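Hemolysin-related protein (Vibrio cholerae serotype O1, PDB 6MLT) is a secreted biofilm matrix protein that binds calcium and, with its lectin-like beta-prism domain, probably binds carbohydrate and helps biofilms adhere. Local coordinates at residues V60-R74 with W85-R97. Residues are numbered along the deposited sequence; the frame is centred on the assembly and turned at random.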
ATOM      1  N   VAL A  60      -5.969  19.702  13.981  1.00 18.68           N
ATOM      2  CA  VAL A  60      -6.457  21.062  13.789  1.00 16.37           C
ATOM      3  C   VAL A  60      -7.755  21.190  14.577  1.00 16.88           C
ATOM      4  O   VAL A  60      -8.688  20.406  14.368  1.00 17.50           O
ATOM      5  CB  VAL A  60      -6.675  21.386  12.303  1.00 15.28           C
ATOM      6  CG1 VAL A  60      -7.062  22.853  12.132  1.00 17.04           C
ATOM      7  CG2 VAL A  60      -5.416  21.046  11.480  1.00 17.91           C
ATOM      8  N   THR A  61      -7.815  22.164  15.486  1.00 16.03           N
ATOM      9  CA  THR A  61      -8.968  22.343  16.358  1.00 16.76           C
ATOM     10  C   THR A  61      -9.810  23.535  15.909  1.00 20.18           C
ATOM     11  O   THR A  61      -9.279  24.541  15.425  1.00 19.09           O
ATOM     12  CB  THR A  61      -8.537  22.545  17.819  1.00 18.81           C
ATOM     13  OG1 THR A  61      -7.742  23.737  17.943  1.00 20.18           O
ATOM     14  CG2 THR A  61      -7.730  21.359  18.304  1.00 17.14           C
ATOM     15  N   PHE A  62     -11.131  23.420  16.083  1.00 17.77           N
ATOM     16  CA  PHE A  62     -12.065  24.500  15.774  1.00 19.50           C
ATOM     17  C   PHE A  62     -13.071  24.663  16.908  1.00 21.98           C
ATOM     18  O   PHE A  62     -13.208  23.804  17.784  1.00 19.24           O
ATOM     19  CB  PHE A  62     -12.802  24.256  14.447  1.00 17.20           C
ATOM     20  CG  PHE A  62     -13.656  23.026  14.437  1.00 17.22           C
ATOM     21  CD1 PHE A  62     -13.115  21.796  14.096  1.00 17.37           C
ATOM     22  CD2 PHE A  62     -15.008  23.096  14.745  1.00 19.25           C
ATOM     23  CE1 PHE A  62     -13.904  20.656  14.071  1.00 16.76           C
ATOM     24  CE2 PHE A  62     -15.798  21.957  14.726  1.00 17.69           C
ATOM     25  CZ  PHE A  62     -15.244  20.740  14.385  1.00 17.47           C
ATOM     26  N   GLU A  63     -13.791  25.783  16.865  1.00 21.82           N
ATOM     27  CA  GLU A  63     -14.766  26.140  17.885  1.00 24.71           C
ATOM     28  C   GLU A  63     -16.174  25.826  17.404  1.00 21.23           C
ATOM     29  O   GLU A  63     -16.525  26.112  16.256  1.00 22.58           O
ATOM     30  CB  GLU A  63     -14.676  27.629  18.233  1.00 33.15           C
ATOM     31  CG  GLU A  63     -15.694  28.071  19.285  1.00 43.81           C
ATOM     32  CD  GLU A  63     -15.805  29.583  19.422  1.00 47.92           C
ATOM     33  OE1 GLU A  63     -15.250  30.315  18.574  1.00 44.27           O
ATOM     34  OE2 GLU A  63     -16.465  30.032  20.384  1.00 49.16           O
ATOM     35  N   GLY A  64     -16.978  25.262  18.301  1.00 23.16           N
ATOM     36  CA  GLY A  64     -18.392  25.062  18.019  1.00 23.81           C
ATOM     37  C   GLY A  64     -18.612  24.306  16.728  1.00 23.90           C
ATOM     38  O   GLY A  64     -18.041  23.235  16.506  1.00 22.36           O
ATOM     39  N   ASN A  65     -19.465  24.856  15.861  1.00 22.18           N
ATOM     40  CA  ASN A  65     -19.751  24.250  14.569  1.00 23.19           C
ATOM     41  C   ASN A  65     -19.005  24.937  13.429  1.00 24.86           C
ATOM     42  O   ASN A  65     -19.404  24.805  12.269  1.00 26.83           O
ATOM     43  CB  ASN A  65     -21.256  24.271  14.300  1.00 24.86           C
ATOM     44  CG  ASN A  65     -21.802  25.675  14.115  1.00 30.42           C
ATOM     45  OD1 ASN A  65     -21.058  26.656  14.118  1.00 28.36           O
ATOM     46  ND2 ASN A  65     -23.111  25.774  13.941  1.00 33.62           N
ATOM     47  N   LYS A  66     -17.932  25.663  13.736  1.00 24.02           N
ATOM     48  CA  LYS A  66     -17.246  26.506  12.751  1.00 22.89           C
ATOM     49  C   LYS A  66     -16.123  25.772  12.033  1.00 22.72           C
ATOM     50  O   LYS A  66     -15.054  26.338  11.784  1.00 22.66           O
ATOM     51  CB  LYS A  66     -16.714  27.763  13.437  1.00 23.07           C
ATOM     52  N   TYR A  67     -16.344  24.517  11.647  1.00 19.27           N
ATOM     53  CA  TYR A  67     -15.267  23.727  11.064  1.00 21.35           C
ATOM     54  C   TYR A  67     -14.889  24.181   9.661  1.00 22.78           C
ATOM     55  O   TYR A  67     -13.835  23.769   9.162  1.00 21.82           O
ATOM     56  CB  TYR A  67     -15.652  22.243  11.030  1.00 20.88           C
ATOM     57  CG  TYR A  67     -16.961  21.963  10.330  1.00 22.63           C
ATOM     58  CD1 TYR A  67     -17.024  21.844   8.947  1.00 23.56           C
ATOM     59  CD2 TYR A  67     -18.136  21.830  11.053  1.00 27.80           C
ATOM     60  CE1 TYR A  67     -18.226  21.594   8.306  1.00 27.00           C
ATOM     61  CE2 TYR A  67     -19.342  21.578  10.424  1.00 31.30           C
ATOM     62  CZ  TYR A  67     -19.380  21.459   9.053  1.00 33.20           C
ATOM     63  OH  TYR A  67     -20.584  21.209   8.424  1.00 38.34           O
ATOM     64  N   ALA A  68     -15.715  25.001   9.016  1.00 24.95           N
ATOM     65  CA  ALA A  68     -15.447  25.455   7.658  1.00 24.89           C
ATOM     66  C   ALA A  68     -14.661  26.757   7.606  1.00 25.24           C
ATOM     67  O   ALA A  68     -14.315  27.204   6.511  1.00 25.58           O
ATOM     68  CB  ALA A  68     -16.764  25.627   6.893  1.00 27.48           C
ATOM     69  N   ASN A  69     -14.342  27.355   8.754  1.00 23.87           N
ATOM     70  CA  ASN A  69     -13.758  28.692   8.792  1.00 31.15           C
ATOM     71  C   ASN A  69     -12.348  28.705   9.372  1.00 25.63           C
ATOM     72  O   ASN A  69     -11.888  29.754   9.820  1.00 25.24           O
ATOM     73  CB  ASN A  69     -14.661  29.632   9.593  1.00 47.18           C
ATOM     74  CG  ASN A  69     -16.106  29.576   9.137  1.00 65.08           C
ATOM     75  OD1 ASN A  69     -16.954  28.971   9.793  1.00 69.31           O
ATOM     76  ND2 ASN A  69     -16.388  30.189   7.995  1.00 74.42           N
ATOM     77  N   GLY A  70     -11.665  27.566   9.380  1.00 22.90           N
ATOM     78  CA  GLY A  70     -10.296  27.481   9.842  1.00 22.70           C
ATOM     79  C   GLY A  70     -10.194  27.096  11.310  1.00 21.50           C
ATOM     80  O   GLY A  70     -11.109  27.300  12.104  1.00 21.43           O
ATOM     81  N   GLY A  71      -9.043  26.521  11.666  1.00 19.62           N
ATOM     82  CA  GLY A  71      -8.763  26.123  13.032  1.00 19.13           C
ATOM     83  C   GLY A  71      -7.280  26.219  13.325  1.00 19.29           C
ATOM     84  O   GLY A  71      -6.479  26.548  12.449  1.00 19.51           O
ATOM     85  N   TYR A  72      -6.910  25.919  14.572  1.00 18.44           N
ATOM     86  CA  TYR A  72      -5.525  26.024  15.018  1.00 19.55           C
ATOM     87  C   TYR A  72      -4.837  24.673  14.917  1.00 19.52           C
ATOM     88  O   TYR A  72      -5.390  23.658  15.344  1.00 16.93           O
ATOM     89  CB  TYR A  72      -5.437  26.540  16.457  1.00 24.72           C
ATOM     90  CG  TYR A  72      -5.770  28.007  16.573  1.00 28.27           C
ATOM     91  CD1 TYR A  72      -4.864  28.977  16.163  1.00 26.03           C
ATOM     92  CD2 TYR A  72      -7.000  28.426  17.071  1.00 36.42           C
ATOM     93  CE1 TYR A  72      -5.170  30.322  16.249  1.00 28.32           C
ATOM     94  CE2 TYR A  72      -7.313  29.777  17.165  1.00 37.01           C
ATOM     95  CZ  TYR A  72      -6.396  30.714  16.752  1.00 33.25           C
ATOM     96  OH  TYR A  72      -6.703  32.049  16.839  1.00 34.67           O
ATOM     97  N   ILE A  73      -3.624  24.670  14.368  1.00 19.01           N
ATOM     98  CA  ILE A  73      -2.781  23.482  14.408  1.00 18.31           C
ATOM     99  C   ILE A  73      -2.231  23.318  15.815  1.00 16.63           C
ATOM    100  O   ILE A  73      -1.694  24.268  16.400  1.00 18.43           O
ATOM    101  CB  ILE A  73      -1.635  23.587  13.392  1.00 18.38           C
ATOM    102  CG1 ILE A  73      -2.181  23.840  11.987  1.00 21.63           C
ATOM    103  CG2 ILE A  73      -0.788  22.319  13.413  1.00 18.16           C
ATOM    104  CD1 ILE A  73      -1.089  24.176  10.959  1.00 25.05           C
ATOM    105  N   ARG A  74      -2.354  22.112  16.361  1.00 16.25           N
ATOM    106  CA  ARG A  74      -1.850  21.802  17.689  1.00 19.47           C
ATOM    107  C   ARG A  74      -1.047  20.512  17.643  1.00 20.07           C
ATOM    108  O   ARG A  74      -1.444  19.550  16.980  1.00 19.46           O
ATOM    109  CB  ARG A  74      -2.985  21.643  18.703  1.00 19.82           C
ATOM    110  CG  ARG A  74      -3.887  22.854  18.865  1.00 21.06           C
ATOM    111  CD  ARG A  74      -4.808  22.646  20.070  1.00 21.13           C
ATOM    112  NE  ARG A  74      -5.877  23.640  20.187  1.00 19.77           N
ATOM    113  CZ  ARG A  74      -5.884  24.665  21.035  1.00 23.56           C
ATOM    114  NH1 ARG A  74      -4.862  24.886  21.850  1.00 25.41           N
ATOM    115  NH2 ARG A  74      -6.925  25.487  21.065  1.00 24.03           N
ATOM    116  N   TRP A  85       3.694  22.823  21.905  1.00 26.54           N
ATOM    117  CA  TRP A  85       4.021  24.125  21.351  1.00 25.15           C
ATOM    118  C   TRP A  85       3.675  25.244  22.323  1.00 25.64           C
ATOM    119  O   TRP A  85       2.769  25.123  23.151  1.00 27.74           O
ATOM    120  CB  TRP A  85       3.282  24.341  20.032  1.00 24.30           C
ATOM    121  CG  TRP A  85       3.783  23.466  18.913  1.00 21.36           C
ATOM    122  CD1 TRP A  85       4.894  22.665  18.921  1.00 20.93           C
ATOM    123  CD2 TRP A  85       3.186  23.308  17.626  1.00 20.08           C
ATOM    124  NE1 TRP A  85       5.021  22.024  17.713  1.00 22.66           N
ATOM    125  CE2 TRP A  85       3.985  22.405  16.900  1.00 20.75           C
ATOM    126  CE3 TRP A  85       2.050  23.847  17.014  1.00 19.77           C
ATOM    127  CZ2 TRP A  85       3.687  22.031  15.595  1.00 20.01           C
ATOM    128  CZ3 TRP A  85       1.759  23.474  15.720  1.00 19.43           C
ATOM    129  CH2 TRP A  85       2.573  22.574  15.026  1.00 21.31           C
ATOM    130  N   SER A  86       4.406  26.347  22.206  1.00 24.93           N
ATOM    131  CA  SER A  86       4.140  27.530  23.011  1.00 26.49           C
ATOM    132  C   SER A  86       3.085  28.436  22.399  1.00 26.11           C
ATOM    133  O   SER A  86       2.474  29.233  23.125  1.00 26.18           O
ATOM    134  CB  SER A  86       5.421  28.342  23.187  1.00 27.60           C
ATOM    135  OG  SER A  86       5.843  28.832  21.924  1.00 28.63           O
ATOM    136  N   TYR A  87       2.872  28.355  21.084  1.00 23.91           N
ATOM    137  CA  TYR A  87       1.978  29.272  20.385  1.00 24.52           C
ATOM    138  C   TYR A  87       2.401  30.726  20.585  1.00 25.97           C
ATOM    139  O   TYR A  87       1.574  31.636  20.514  1.00 25.20           O
ATOM    140  CB  TYR A  87       0.527  29.085  20.833  1.00 24.89           C
ATOM    141  CG  TYR A  87       0.051  27.651  20.811  1.00 23.11           C
ATOM    142  CD1 TYR A  87      -0.221  27.002  19.613  1.00 21.84           C
ATOM    143  CD2 TYR A  87      -0.143  26.950  21.995  1.00 23.75           C
ATOM    144  CE1 TYR A  87      -0.666  25.692  19.598  1.00 20.97           C
ATOM    145  CE2 TYR A  87      -0.590  25.640  21.989  1.00 23.94           C
ATOM    146  CZ  TYR A  87      -0.848  25.016  20.792  1.00 24.12           C
ATOM    147  OH  TYR A  87      -1.289  23.712  20.790  1.00 27.65           O
ATOM    148  N   SER A  88       3.695  30.957  20.820  1.00 27.39           N
ATOM    149  CA  SER A  88       4.190  32.323  20.974  1.00 29.99           C
ATOM    150  C   SER A  88       3.976  33.150  19.714  1.00 25.94           C
ATOM    151  O   SER A  88       3.966  34.383  19.791  1.00 26.89           O
ATOM    152  CB  SER A  88       5.675  32.311  21.341  1.00 34.62           C
ATOM    153  OG  SER A  88       6.458  31.827  20.264  1.00 38.28           O
ATOM    154  N   ASN A  89       3.794  32.508  18.565  1.00 23.45           N
ATOM    155  CA  ASN A  89       3.482  33.220  17.333  1.00 25.01           C
ATOM    156  C   ASN A  89       2.000  33.542  17.199  1.00 26.30           C
ATOM    157  O   ASN A  89       1.588  34.070  16.162  1.00 26.33           O
ATOM    158  CB  ASN A  89       3.949  32.410  16.116  1.00 25.38           C
ATOM    159  CG  ASN A  89       3.245  31.059  15.988  1.00 26.94           C
ATOM    160  OD1 ASN A  89       2.400  30.690  16.808  1.00 26.37           O
ATOM    161  ND2 ASN A  89       3.594  30.320  14.940  1.00 26.59           N
ATOM    162  N   GLY A  90       1.192  33.252  18.216  1.00 25.59           N
ATOM    163  CA  GLY A  90      -0.235  33.463  18.118  1.00 25.25           C
ATOM    164  C   GLY A  90      -1.003  32.326  17.480  1.00 27.25           C
ATOM    165  O   GLY A  90      -2.221  32.455  17.292  1.00 29.28           O
ATOM    166  N   GLY A  91      -0.345  31.225  17.145  1.00 27.13           N
ATOM    167  CA  GLY A  91      -1.017  30.092  16.525  1.00 25.08           C
ATOM    168  C   GLY A  91      -1.054  30.203  15.014  1.00 22.56           C
ATOM    169  O   GLY A  91      -1.007  31.287  14.437  1.00 23.51           O
ATOM    170  N   VAL A  92      -1.142  29.049  14.361  1.00 21.01           N
ATOM    171  CA  VAL A  92      -1.198  28.961  12.907  1.00 19.16           C
ATOM    172  C   VAL A  92      -2.556  28.403  12.511  1.00 21.09           C
ATOM    173  O   VAL A  92      -2.960  27.337  12.993  1.00 19.44           O
ATOM    174  CB  VAL A  92      -0.063  28.084  12.351  1.00 20.41           C
ATOM    175  CG1 VAL A  92      -0.195  27.923  10.835  1.00 19.17           C
ATOM    176  CG2 VAL A  92       1.291  28.692  12.714  1.00 23.98           C
ATOM    177  N   ILE A  93      -3.251  29.119  11.633  1.00 18.75           N
ATOM    178  CA  ILE A  93      -4.567  28.707  11.152  1.00 19.64           C
ATOM    179  C   ILE A  93      -4.400  27.791   9.946  1.00 18.91           C
ATOM    180  O   ILE A  93      -3.663  28.103   9.000  1.00 18.61           O
ATOM    181  CB  ILE A  93      -5.433  29.932  10.800  1.00 21.59           C
ATOM    182  CG1 ILE A  93      -5.665  30.809  12.038  1.00 27.40           C
ATOM    183  CG2 ILE A  93      -6.772  29.493  10.199  1.00 19.30           C
ATOM    184  CD1 ILE A  93      -6.462  30.134  13.128  1.00 33.66           C
ATOM    185  N   ALA A  94      -5.080  26.651   9.985  1.00 19.76           N
ATOM    186  CA  ALA A  94      -5.194  25.755   8.848  1.00 18.03           C
ATOM    187  C   ALA A  94      -6.655  25.363   8.697  1.00 18.51           C
ATOM    188  O   ALA A  94      -7.450  25.488   9.631  1.00 18.59           O
ATOM    189  CB  ALA A  94      -4.335  24.500   9.024  1.00 19.38           C
ATOM    190  N   ASP A  95      -7.018  24.885   7.510  1.00 17.67           N
ATOM    191  CA  ASP A  95      -8.370  24.377   7.356  1.00 20.52           C
ATOM    192  C   ASP A  95      -8.585  23.212   8.316  1.00 15.83           C
ATOM    193  O   ASP A  95      -7.698  22.380   8.522  1.00 16.82           O
ATOM    194  CB  ASP A  95      -8.640  23.936   5.926  1.00 21.49           C
ATOM    195  CG  ASP A  95     -10.125  23.786   5.656  1.00 23.38           C
ATOM    196  OD1 ASP A  95     -10.786  24.816   5.408  1.00 23.29           O
ATOM    197  OD2 ASP A  95     -10.639  22.650   5.740  1.00 22.65           O
ATOM    198  N   ALA A  96      -9.758  23.180   8.939  1.00 17.19           N
ATOM    199  CA  ALA A  96     -10.056  22.190   9.965  1.00 17.73           C
ATOM    200  C   ALA A  96     -10.644  20.905   9.401  1.00 18.47           C
ATOM    201  O   ALA A  96     -10.842  19.950  10.157  1.00 19.26           O
ATOM    202  CB  ALA A  96     -11.017  22.782  11.003  1.00 19.63           C
ATOM    203  N   ARG A  97     -10.914  20.847   8.093  1.00 18.55           N
ATOM    204  CA  ARG A  97     -11.544  19.681   7.487  1.00 16.78           C
ATOM    205  C   ARG A  97     -10.554  18.701   6.879  1.00 16.86           C
ATOM    206  O   ARG A  97     -10.921  17.545   6.642  1.00 16.94           O
ATOM    207  CB  ARG A  97     -12.531  20.121   6.395  1.00 18.50           C
ATOM    208  CG  ARG A  97     -13.660  21.007   6.906  1.00 19.15           C
ATOM    209  CD  ARG A  97     -14.375  21.720   5.772  1.00 22.13           C
ATOM    210  NE  ARG A  97     -13.553  22.790   5.219  1.00 21.93           N
ATOM    211  CZ  ARG A  97     -13.995  23.707   4.369  1.00 25.32           C
ATOM    212  NH1 ARG A  97     -15.257  23.685   3.957  1.00 26.71           N
ATOM    213  NH2 ARG A  97     -13.172  24.650   3.934  1.00 25.67           N
TER
HETATM  214  O   HOH W   1     -10.639  19.427  12.774  1.00 16.87           O
HETATM  215  O   HOH W   2     -11.889  25.015   7.951  1.00 18.21           O
HETATM  216  O   HOH W   3      -0.573  26.795  15.857  1.00 19.04           O
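Ile73 fills the apolar centre, reaching Ala94, Val92 and Trp85 with different branches. With CG1 beside its backbone N (chi1 -56°), Ile73 sets CG1 3.7 Å from Ala94 CB and leaves CG2 to meet Trp85 CZ3 at 3.6 Å. Its CD1 lies alongside Val92 CG1. The methyl of Ala96 packs against Phe62 and Val60. On the other face, Ile93 CD1 sits over a face of the Tyr72 ring, 3.6 Å from its centroid, a CH-pi contact.

Between these faces the backbones pair antiparallel. Gly71 and Ala94 exchange two hydrogen bonds, and Ile73 N gives a nearly straight one to Val92 O (3.1 Å, 169°). A water continues the pairing, linking Ile73 O to Val92 N. Another links Tyr67 O and Gly70 N to Ala96 N, and weakly to Asp95 OD1.

At the polar edge, Arg97 grips Asp95 side-on: NH2 meets OD1 at 2.8 Å, and NE takes the syn lone pair of OD2. The salt bridge fixes the guanidinium's rotation, with Ala68 CA over one face. At the far end Tyr87 OH touches the Arg74 chain and hydrogen-bonds Glu83 OE2, which Arg74 NH1 meets in a salt bridge.

Strand 71-76 runs between 56-63 and the short strand 93-94, probably in a blade of an FG-GAP-like beta-propeller. Asp95 bonds Thr116 through the backbone. Ile73, Ala94 and Trp85 touch strand 112-115. His25 stacks on Tyr72, and Phe24 meets it edge-to-face.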